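GTP cyclohydrolase 1 type 2 homolog (Escherichia coli, Escherichia coli O157:H7, PDB 1NMO) binds two metal ions per subunit in a ring-shaped hexamer and probably protects against radiation damage, perhaps by helping to degrade damaged nucleotides. Local coordinates at residues Q8-K13 with S227-E232; G41-Q46 with V62-F67; F178-A183 with R204-H209. All blocks are in the same frame, centred on the assembly; numbering follows the deposited sequence.

Contact 1. Residues Q8-K13 with S227-E232; sequences QLINEK and SEWLNE
Trp229 reaches across from helix 221-233 to meet Leu9 and Lys13 of the N-terminal helix 3-13, so that two helices from opposite ends of the chain pack together beside the five-stranded mixed sheet of this NIF3-family protein. The short helical segments stand well apart, with a closest axial approach of 12.4 Å and an angle of 119° between their directions, and long side chains fill the gap.

Aliphatic contact with the indole comes first. CG of Trp229 lies anti to the backbone N (chi1 -177°), and most of the contact falls on the six-membered ring. CG of Lys13 sits over one face of that ring, offset toward the rim, in a CH-pi contact 4.1 Å from the centroid. Further out, the lysine chain runs across the indole from CZ2 to the pyrrole side, where CE comes 3.4 Å from NE1 of Trp229. Leu9 meets the indole tip to tip, its CD2 lying 4.0 Å from CZ3 of Trp229.

Apolar packing between branched side chains makes up the deeper, buried part. Ile10 and Leu230 cross at about a right angle, while Leu230 also rests on Val238 of strand 237-240 and Ile10 on Trp96.

No hydrogen bond joins the two segments. The ammonium of Lys13 instead forms a salt bridge with Glu105. At the buried end, CD1 of Ile10 touches CD2 of Leu230 at 3.6 Å.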
loop_
_atom_site.group_PDB
_atom_site.type_symbol
_atom_site.label_atom_id
_atom_site.label_comp_id
_atom_site.label_asym_id
_atom_site.label_seq_id
_atom_site.Cartn_x
_atom_site.Cartn_y
_atom_site.Cartn_z
ATOM N N GLN A 8 -11.481 24.364 43.691
ATOM C CA GLN A 8 -11.333 25.822 43.981
ATOM C C GLN A 8 -9.951 26.379 43.500
ATOM O O GLN A 8 -9.821 27.517 42.996
ATOM C CB GLN A 8 -11.459 26.108 45.503
ATOM C CG GLN A 8 -11.115 27.593 45.850
ATOM C CD GLN A 8 -10.857 27.854 47.348
ATOM O OE1 GLN A 8 -10.309 26.998 48.102
ATOM N NE2 GLN A 8 -11.223 29.051 47.786
ATOM N N LEU A 9 -8.924 25.564 43.620
ATOM C CA LEU A 9 -7.601 26.048 43.204
ATOM C C LEU A 9 -7.511 26.387 41.686
ATOM O O LEU A 9 -6.990 27.441 41.274
ATOM C CB LEU A 9 -6.562 24.994 43.577
ATOM C CG LEU A 9 -5.184 25.429 43.092
ATOM C CD1 LEU A 9 -4.686 26.699 43.894
ATOM C CD2 LEU A 9 -4.248 24.329 43.292
ATOM N N ILE A 10 -7.993 25.473 40.852
ATOM C CA ILE A 10 -7.923 25.656 39.400
ATOM C C ILE A 10 -8.913 26.708 39.046
ATOM O O ILE A 10 -8.638 27.600 38.265
ATOM C CB ILE A 10 -8.295 24.359 38.577
ATOM C CG1 ILE A 10 -7.533 23.165 39.089
ATOM C CG2 ILE A 10 -7.924 24.542 37.124
ATOM C CD1 ILE A 10 -6.268 23.600 39.443
ATOM N N ASN A 11 -10.087 26.609 39.652
ATOM C CA ASN A 11 -11.119 27.572 39.402
ATOM C C ASN A 11 -10.599 28.980 39.578
ATOM O O ASN A 11 -10.767 29.833 38.667
ATOM C CB ASN A 11 -12.217 27.301 40.349
ATOM C CG ASN A 11 -13.336 26.524 39.718
ATOM O OD1 ASN A 11 -13.303 26.156 38.523
ATOM N ND2 ASN A 11 -14.368 26.277 40.516
ATOM N N GLU A 12 -9.974 29.282 40.720
ATOM C CA GLU A 12 -9.452 30.656 40.874
ATOM C C GLU A 12 -8.321 31.001 39.911
ATOM O O GLU A 12 -8.266 32.128 39.424
ATOM C CB GLU A 12 -9.029 30.950 42.332
ATOM C CG GLU A 12 -10.297 31.340 43.184
ATOM C CD GLU A 12 -10.117 31.046 44.688
ATOM O OE1 GLU A 12 -8.930 30.890 45.127
ATOM O OE2 GLU A 12 -11.154 30.994 45.432
ATOM N N LYS A 13 -7.458 30.036 39.601
ATOM C CA LYS A 13 -6.345 30.297 38.670
ATOM C C LYS A 13 -6.856 30.580 37.259
ATOM O O LYS A 13 -6.426 31.518 36.578
ATOM C CB LYS A 13 -5.386 29.110 38.681
ATOM C CG LYS A 13 -4.159 29.191 37.693
ATOM C CD LYS A 13 -3.260 30.439 37.871
ATOM C CE LYS A 13 -1.970 30.364 37.037
ATOM N NZ LYS A 13 -0.931 31.548 37.280
ATOM N N SER A 227 -1.244 20.898 33.719
ATOM C CA SER A 227 -0.742 19.718 34.477
ATOM C C SER A 227 0.648 19.996 35.047
ATOM O O SER A 227 0.959 19.535 36.147
ATOM C CB SER A 227 -0.673 18.468 33.577
ATOM O OG SER A 227 -1.939 18.194 33.010
ATOM N N GLU A 228 1.476 20.753 34.300
ATOM C CA GLU A 228 2.846 21.100 34.761
ATOM C C GLU A 228 2.663 22.150 35.826
ATOM O O GLU A 228 3.306 22.127 36.860
ATOM C CB GLU A 228 3.659 21.678 33.607
ATOM C CG GLU A 228 3.928 20.638 32.533
ATOM C CD GLU A 228 4.370 21.245 31.191
ATOM O OE1 GLU A 228 4.002 22.466 30.928
ATOM O OE2 GLU A 228 5.062 20.482 30.409
ATOM N N TRP A 229 1.750 23.072 35.599
ATOM C CA TRP A 229 1.536 24.088 36.617
ATOM C C TRP A 229 1.129 23.389 37.920
ATOM O O TRP A 229 1.500 23.816 39.027
ATOM C CB TRP A 229 0.385 25.020 36.224
ATOM C CG TRP A 229 0.154 26.138 37.186
ATOM C CD1 TRP A 229 0.827 27.348 37.229
ATOM C CD2 TRP A 229 -0.800 26.172 38.272
ATOM N NE1 TRP A 229 0.332 28.132 38.288
ATOM C CE2 TRP A 229 -0.654 27.425 38.934
ATOM C CE3 TRP A 229 -1.756 25.260 38.758
ATOM C CZ2 TRP A 229 -1.437 27.782 40.047
ATOM C CZ3 TRP A 229 -2.543 25.609 39.883
ATOM C CH2 TRP A 229 -2.374 26.866 40.514
ATOM N N LEU A 230 0.338 22.322 37.848
ATOM C CA LEU A 230 -0.021 21.719 39.143
ATOM C C LEU A 230 1.213 21.012 39.727
ATOM O O LEU A 230 1.442 21.059 40.909
ATOM C CB LEU A 230 -1.184 20.732 38.987
ATOM C CG LEU A 230 -2.565 21.322 38.719
ATOM C CD1 LEU A 230 -3.291 20.245 37.971
ATOM C CD2 LEU A 230 -3.348 21.652 40.067
ATOM N N ASN A 231 1.989 20.330 38.909
ATOM C CA ASN A 231 3.158 19.679 39.455
ATOM C C ASN A 231 4.126 20.679 40.135
ATOM O O ASN A 231 4.762 20.371 41.172
ATOM C CB ASN A 231 3.897 18.931 38.338
ATOM C CG ASN A 231 3.255 17.607 38.025
ATOM O OD1 ASN A 231 2.833 16.880 38.946
ATOM N ND2 ASN A 231 3.204 17.241 36.751
ATOM N N GLU A 232 4.270 21.866 39.539
ATOM C CA GLU A 232 5.198 22.860 40.093
ATOM C C GLU A 232 4.604 23.681 41.254
ATOM O O GLU A 232 5.367 24.295 42.017
ATOM C CB GLU A 232 5.758 23.788 38.958
ATOM C CG GLU A 232 6.288 22.995 37.689
ATOM C CD GLU A 232 6.520 23.850 36.404
ATOM O OE1 GLU A 232 5.868 24.946 36.262
ATOM O OE2 GLU A 232 7.350 23.431 35.500
#

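Contact 2. Residues G41-Q46 with V62-F67. With FE (Fe (III) ion), chain G; FE (Fe (III) ion), chain H.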
loop_
_atom_site.group_PDB
_atom_site.type_symbol
_atom_site.label_atom_id
_atom_site.label_comp_id
_atom_site.label_asym_id
_atom_site.label_seq_id
_atom_site.Cartn_x
_atom_site.Cartn_y
_atom_site.Cartn_z
ATOM N N GLY A 41 -5.811 14.801 30.283
ATOM C CA GLY A 41 -5.752 14.571 28.845
ATOM C C GLY A 41 -6.716 15.506 28.205
ATOM O O GLY A 41 -7.413 16.183 28.936
ATOM N N VAL A 42 -6.792 15.556 26.873
ATOM C CA VAL A 42 -7.733 16.499 26.207
ATOM C C VAL A 42 -9.251 16.182 26.517
ATOM O O VAL A 42 -10.053 17.068 26.824
ATOM C CB VAL A 42 -7.470 16.393 24.672
ATOM C CG1 VAL A 42 -8.502 17.210 23.879
ATOM C CG2 VAL A 42 -6.016 16.843 24.341
ATOM N N THR A 43 -9.604 14.892 26.511
ATOM C CA THR A 43 -10.989 14.460 26.625
ATOM C C THR A 43 -11.171 13.274 27.492
ATOM O O THR A 43 -10.355 12.368 27.435
ATOM C CB THR A 43 -11.498 14.141 25.201
ATOM O OG1 THR A 43 -11.375 15.346 24.429
ATOM C CG2 THR A 43 -12.986 13.631 25.155
ATOM N N ALA A 44 -12.251 13.253 28.283
ATOM C CA ALA A 44 -12.514 12.135 29.191
ATOM C C ALA A 44 -13.125 10.915 28.463
ATOM O O ALA A 44 -14.218 10.486 28.786
ATOM C CB ALA A 44 -13.462 12.615 30.347
ATOM N N SER A 45 -12.406 10.383 27.481
ATOM C CA SER A 45 -12.830 9.236 26.727
ATOM C C SER A 45 -12.650 7.979 27.555
ATOM O O SER A 45 -11.952 7.977 28.549
ATOM C CB SER A 45 -11.942 9.098 25.481
ATOM O OG SER A 45 -10.576 8.967 25.968
ATOM N N GLN A 46 -13.272 6.879 27.126
ATOM C CA GLN A 46 -13.101 5.635 27.863
ATOM C C GLN A 46 -11.617 5.313 27.914
ATOM O O GLN A 46 -11.131 4.789 28.907
ATOM C CB GLN A 46 -13.748 4.501 27.096
ATOM C CG GLN A 46 -13.779 3.188 27.924
ATOM C CD GLN A 46 -14.719 3.367 29.072
ATOM O OE1 GLN A 46 -15.871 3.811 28.845
ATOM N NE2 GLN A 46 -14.276 3.063 30.306
ATOM N N VAL A 62 -9.589 17.222 32.417
ATOM C CA VAL A 62 -9.662 17.287 30.971
ATOM C C VAL A 62 -10.149 18.600 30.417
ATOM O O VAL A 62 -10.619 19.431 31.186
ATOM C CB VAL A 62 -10.663 16.234 30.410
ATOM C CG1 VAL A 62 -10.208 14.819 30.707
ATOM C CG2 VAL A 62 -12.012 16.471 30.963
ATOM N N HIS A 63 -9.954 18.815 29.099
ATOM C CA HIS A 63 -10.467 20.009 28.458
ATOM C C HIS A 63 -11.938 19.782 28.073
ATOM O O HIS A 63 -12.726 20.730 28.122
ATOM C CB HIS A 63 -9.693 20.338 27.225
ATOM C CG HIS A 63 -10.160 21.576 26.506
ATOM N ND1 HIS A 63 -10.629 22.708 27.159
ATOM C CD2 HIS A 63 -10.229 21.849 25.171
ATOM C CE1 HIS A 63 -10.974 23.616 26.250
ATOM N NE2 HIS A 63 -10.749 23.120 25.033
ATOM N N HIS A 64 -12.284 18.536 27.684
ATOM C CA HIS A 64 -13.647 18.133 27.289
ATOM C C HIS A 64 -14.234 17.027 28.198
ATOM O O HIS A 64 -13.953 15.819 28.050
ATOM C CB HIS A 64 -13.672 17.582 25.867
ATOM C CG HIS A 64 -13.205 18.535 24.823
ATOM N ND1 HIS A 64 -11.978 18.412 24.207
ATOM C CD2 HIS A 64 -13.805 19.616 24.266
ATOM C CE1 HIS A 64 -11.848 19.366 23.309
ATOM N NE2 HIS A 64 -12.939 20.107 23.321
ATOM N N GLY A 65 -15.080 17.428 29.140
ATOM C CA GLY A 65 -15.661 16.450 30.056
ATOM C C GLY A 65 -17.042 16.130 29.588
ATOM O O GLY A 65 -17.228 15.941 28.385
ATOM N N TYR A 66 -18.034 16.121 30.496
ATOM C CA TYR A 66 -19.407 15.729 30.089
ATOM C C TYR A 66 -20.490 16.795 30.332
ATOM O O TYR A 66 -20.200 17.960 30.609
ATOM C CB TYR A 66 -19.818 14.462 30.853
ATOM C CG TYR A 66 -18.818 13.317 30.841
ATOM C CD1 TYR A 66 -18.048 13.088 29.747
ATOM C CD2 TYR A 66 -18.640 12.457 31.960
ATOM C CE1 TYR A 66 -17.097 12.061 29.733
ATOM C CE2 TYR A 66 -17.686 11.411 31.938
ATOM C CZ TYR A 66 -16.913 11.244 30.806
ATOM O OH TYR A 66 -15.870 10.317 30.680
ATOM N N PHE A 67 -21.746 16.376 30.184
ATOM C CA PHE A 67 -22.903 17.241 30.492
ATOM C C PHE A 67 -22.988 18.511 29.675
ATOM O O PHE A 67 -23.214 19.584 30.236
ATOM C CB PHE A 67 -22.815 17.610 31.959
ATOM C CG PHE A 67 -22.515 16.419 32.832
ATOM C CD1 PHE A 67 -23.251 15.253 32.678
ATOM C CD2 PHE A 67 -21.518 16.455 33.776
ATOM C CE1 PHE A 67 -22.990 14.132 33.455
ATOM C CE2 PHE A 67 -21.254 15.366 34.546
ATOM C CZ PHE A 67 -22.012 14.187 34.374
HETATM FE FE FE G . -12.295 21.633 21.974
HETATM FE FE FE H . -11.429 24.494 23.019
HETATM O O HOH W 1 -11.971 26.202 21.462
#
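The dinuclear iron site of this NIF3-family protein takes two of its ligands, His63 and His64, from the loop after strand 59-62, which runs beside the loop after the parallel neighbouring strand 37-41. Backbone atoms of Val42 and Ala44 bind the backbone of the histidine pair. The carbonyl O of Val42 accepts a hydrogen bond from His64 N at 2.8 Å and a weak, bent one from His63 N, so one oxygen grips both metal-binding residues. Thr43 and His64 pair in parallel, and Ala44 N closes the bridge with a nearly straight bond to His64 O (170° at the hydrogen).

The two imidazoles serve different irons. NE2 of His64 binds one ion at 2.1 Å, completed by His215 and Glu219; NE2 of His63 binds the other at 2.5 Å, together with Asp101, Glu219 and a water. Glu219 thus bridges the metals. CD2 of His63 lies over one face of the His64 ring, offset toward its rim, and CG1 of Val42 meets that ring at its edge, in plane.

Each imidazole also has a second-shell partner at ND1. His63 ND1 is hydrogen-bonded to Trp96 O. His64 ND1 makes a weak hydrogen bond to Thr43 OG1 at 3.1 Å, and this hydroxyl is also hydrogen-bonded to Glu197 of the second subunit, which links the metal site to the subunit interface.

Away from the metals, Ala44 is the centre of an inverse gamma turn. Its CB packs against CG1 of Val62 and CE1 of Tyr66, while the phenol OH of Tyr66 donates to Ala44 O at 2.5 Å, in the carbonyl plane and on a lone pair.

Contact 3. Residues F178-A183 with R204-H209; sequences FIDSAA and REQGLH
Leu208 and Gln206 face Ile179 and Ala183 where helix 179-185 packs against the turn that leads from helix 197-205 into strand 209-212, on one side of the six-stranded mixed sheet.

Leu208 crosses Ile179 obliquely. Its CG stands between the backbone N and the carbonyl carbon (chi1 61°), and CD1 of Leu208 comes to 4.1 Å from CG1 of Ile179, whose own CG1 is anti to the backbone N. The other methyl, CD2 of Leu208, lies at a looser 4.4 Å from CB of Ala183. Both Ile179 and Leu208 are buried and rest on Phe190 of strand 189-192, which joins this small apolar cluster to the sheet.

Gln206, just past the end of its helix, extends beyond CG and lays its chain against the methyl of Ala183. Asp180 meets it at about a right angle, the carboxylate and amide planes being 89° apart; OD1 of Asp180 is hydrogen-bonded to Ser202 OG of helix 197-205, a polar link between the two helices. Met78 of the second subunit packs on Asp180 and Gln206, so this edge borders the interface. The methylene CB of Gln206 lies 3.9 Å from CB of Ala183.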
loop_
_atom_site.group_PDB
_atom_site.type_symbol
_atom_site.label_atom_id
_atom_site.label_comp_id
_atom_site.label_asym_id
_atom_site.label_seq_id
_atom_site.Cartn_x
_atom_site.Cartn_y
_atom_site.Cartn_z
ATOM N N PHE A 178 -14.747 31.606 13.166
ATOM C CA PHE A 178 -14.217 32.921 13.521
ATOM C C PHE A 178 -13.389 33.460 12.384
ATOM O O PHE A 178 -12.831 34.542 12.458
ATOM C CB PHE A 178 -13.344 32.795 14.769
ATOM C CG PHE A 178 -14.134 32.663 16.040
ATOM C CD1 PHE A 178 -15.037 33.685 16.421
ATOM C CD2 PHE A 178 -13.940 31.569 16.897
ATOM C CE1 PHE A 178 -15.726 33.614 17.627
ATOM C CE2 PHE A 178 -14.621 31.480 18.111
ATOM C CZ PHE A 178 -15.504 32.467 18.499
ATOM N N ILE A 179 -13.278 32.695 11.311
ATOM C CA ILE A 179 -12.494 33.195 10.238
ATOM C C ILE A 179 -12.930 34.533 9.623
ATOM O O ILE A 179 -12.066 35.357 9.217
ATOM C CB ILE A 179 -12.368 32.144 9.124
ATOM C CG1 ILE A 179 -11.380 32.669 8.069
ATOM C CG2 ILE A 179 -13.755 31.824 8.477
ATOM C CD1 ILE A 179 -10.854 31.552 7.034
ATOM N N ASP A 180 -14.239 34.796 9.543
ATOM C CA ASP A 180 -14.649 36.032 8.895
ATOM C C ASP A 180 -14.315 37.216 9.777
ATOM O O ASP A 180 -13.787 38.232 9.292
ATOM C CB ASP A 180 -16.116 36.052 8.607
ATOM C CG ASP A 180 -16.515 35.101 7.498
ATOM O OD1 ASP A 180 -15.661 34.683 6.659
ATOM O OD2 ASP A 180 -17.740 34.790 7.495
ATOM N N SER A 181 -14.596 37.088 11.069
ATOM C CA SER A 181 -14.285 38.186 11.909
ATOM C C SER A 181 -12.749 38.428 11.890
ATOM O O SER A 181 -12.315 39.569 12.037
ATOM C CB SER A 181 -14.833 37.926 13.300
ATOM O OG SER A 181 -13.742 37.748 14.147
ATOM N N ALA A 182 -11.911 37.407 11.698
ATOM C CA ALA A 182 -10.461 37.691 11.643
ATOM C C ALA A 182 -10.165 38.385 10.363
ATOM O O ALA A 182 -9.349 39.242 10.339
ATOM C CB ALA A 182 -9.637 36.431 11.719
ATOM N N ALA A 183 -10.779 37.996 9.250
ATOM C CA ALA A 183 -10.510 38.687 7.984
ATOM C C ALA A 183 -10.807 40.230 8.069
ATOM O O ALA A 183 -10.077 41.088 7.545
ATOM C CB ALA A 183 -11.373 38.046 6.853
ATOM N N ARG A 204 -10.583 31.784 0.653
ATOM C CA ARG A 204 -10.412 32.183 -0.726
ATOM C C ARG A 204 -10.885 33.619 -1.065
ATOM O O ARG A 204 -10.142 34.381 -1.669
ATOM C CB ARG A 204 -11.154 31.193 -1.659
ATOM C CG ARG A 204 -10.458 29.851 -1.856
ATOM C CD ARG A 204 -11.412 28.837 -2.635
ATOM N NE ARG A 204 -10.785 27.500 -2.779
ATOM C CZ ARG A 204 -11.441 26.444 -3.280
ATOM N NH1 ARG A 204 -12.719 26.589 -3.667
ATOM N NH2 ARG A 204 -10.832 25.243 -3.444
ATOM N N GLU A 205 -12.116 33.952 -0.682
ATOM C CA GLU A 205 -12.715 35.231 -1.022
ATOM C C GLU A 205 -12.222 36.447 -0.273
ATOM O O GLU A 205 -12.432 37.593 -0.705
ATOM C CB GLU A 205 -14.232 35.095 -0.938
ATOM C CG GLU A 205 -14.772 34.288 -2.168
ATOM C CD GLU A 205 -16.301 33.988 -2.057
ATOM O OE1 GLU A 205 -17.108 34.876 -1.678
ATOM O OE2 GLU A 205 -16.723 32.841 -2.325
ATOM N N GLN A 206 -11.540 36.208 0.840
ATOM C CA GLN A 206 -10.985 37.312 1.617
ATOM C C GLN A 206 -9.459 37.309 1.563
ATOM O O GLN A 206 -8.831 38.105 2.248
ATOM C CB GLN A 206 -11.533 37.312 3.066
ATOM C CG GLN A 206 -13.042 37.717 3.124
ATOM C CD GLN A 206 -13.783 37.334 4.466
ATOM O OE1 GLN A 206 -13.447 36.330 5.136
ATOM N NE2 GLN A 206 -14.828 38.100 4.815
ATOM N N GLY A 207 -8.854 36.441 0.741
ATOM C CA GLY A 207 -7.391 36.463 0.620
ATOM C C GLY A 207 -6.470 36.131 1.813
ATOM O O GLY A 207 -5.408 36.740 2.015
ATOM N N LEU A 208 -6.833 35.157 2.650
ATOM C CA LEU A 208 -5.908 34.820 3.717
ATOM C C LEU A 208 -5.612 33.314 3.672
ATOM O O LEU A 208 -6.346 32.539 3.067
ATOM C CB LEU A 208 -6.432 35.231 5.080
ATOM C CG LEU A 208 -7.727 34.576 5.510
ATOM C CD1 LEU A 208 -8.031 34.861 6.995
ATOM C CD2 LEU A 208 -8.801 35.153 4.695
ATOM N N HIS A 209 -4.468 32.953 4.244
ATOM C CA HIS A 209 -4.031 31.598 4.335
ATOM C C HIS A 209 -4.849 30.994 5.453
ATOM O O HIS A 209 -4.923 31.597 6.534
ATOM C CB HIS A 209 -2.550 31.546 4.742
ATOM C CG HIS A 209 -1.607 31.913 3.641
ATOM N ND1 HIS A 209 -1.339 31.068 2.583
ATOM C CD2 HIS A 209 -0.919 33.064 3.399
ATOM C CE1 HIS A 209 -0.533 31.682 1.720
ATOM N NE2 HIS A 209 -0.265 32.893 2.194
#

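Helix 3-13 opens the chain, and contact 1 closes only when helix 221-233 returns to it, enclosing nearly the whole protein; contacts 2 and 3 both lie within this span. Contact 2 closes early, joining the loops that follow the adjacent parallel strands 37-41 and 59-62. Contact 3 comes later and in series with it, tying helix 179-185 to the end of helix 197-205 beside the six-stranded sheet. Contacts 1 and 2 belong to the five-stranded sheet's half, with centres about 17 Å apart, whereas contact 3 lies across the chain's centre, about 31 Å from contact 2 between centres. Both contacts 2 and 3 touch the second subunit.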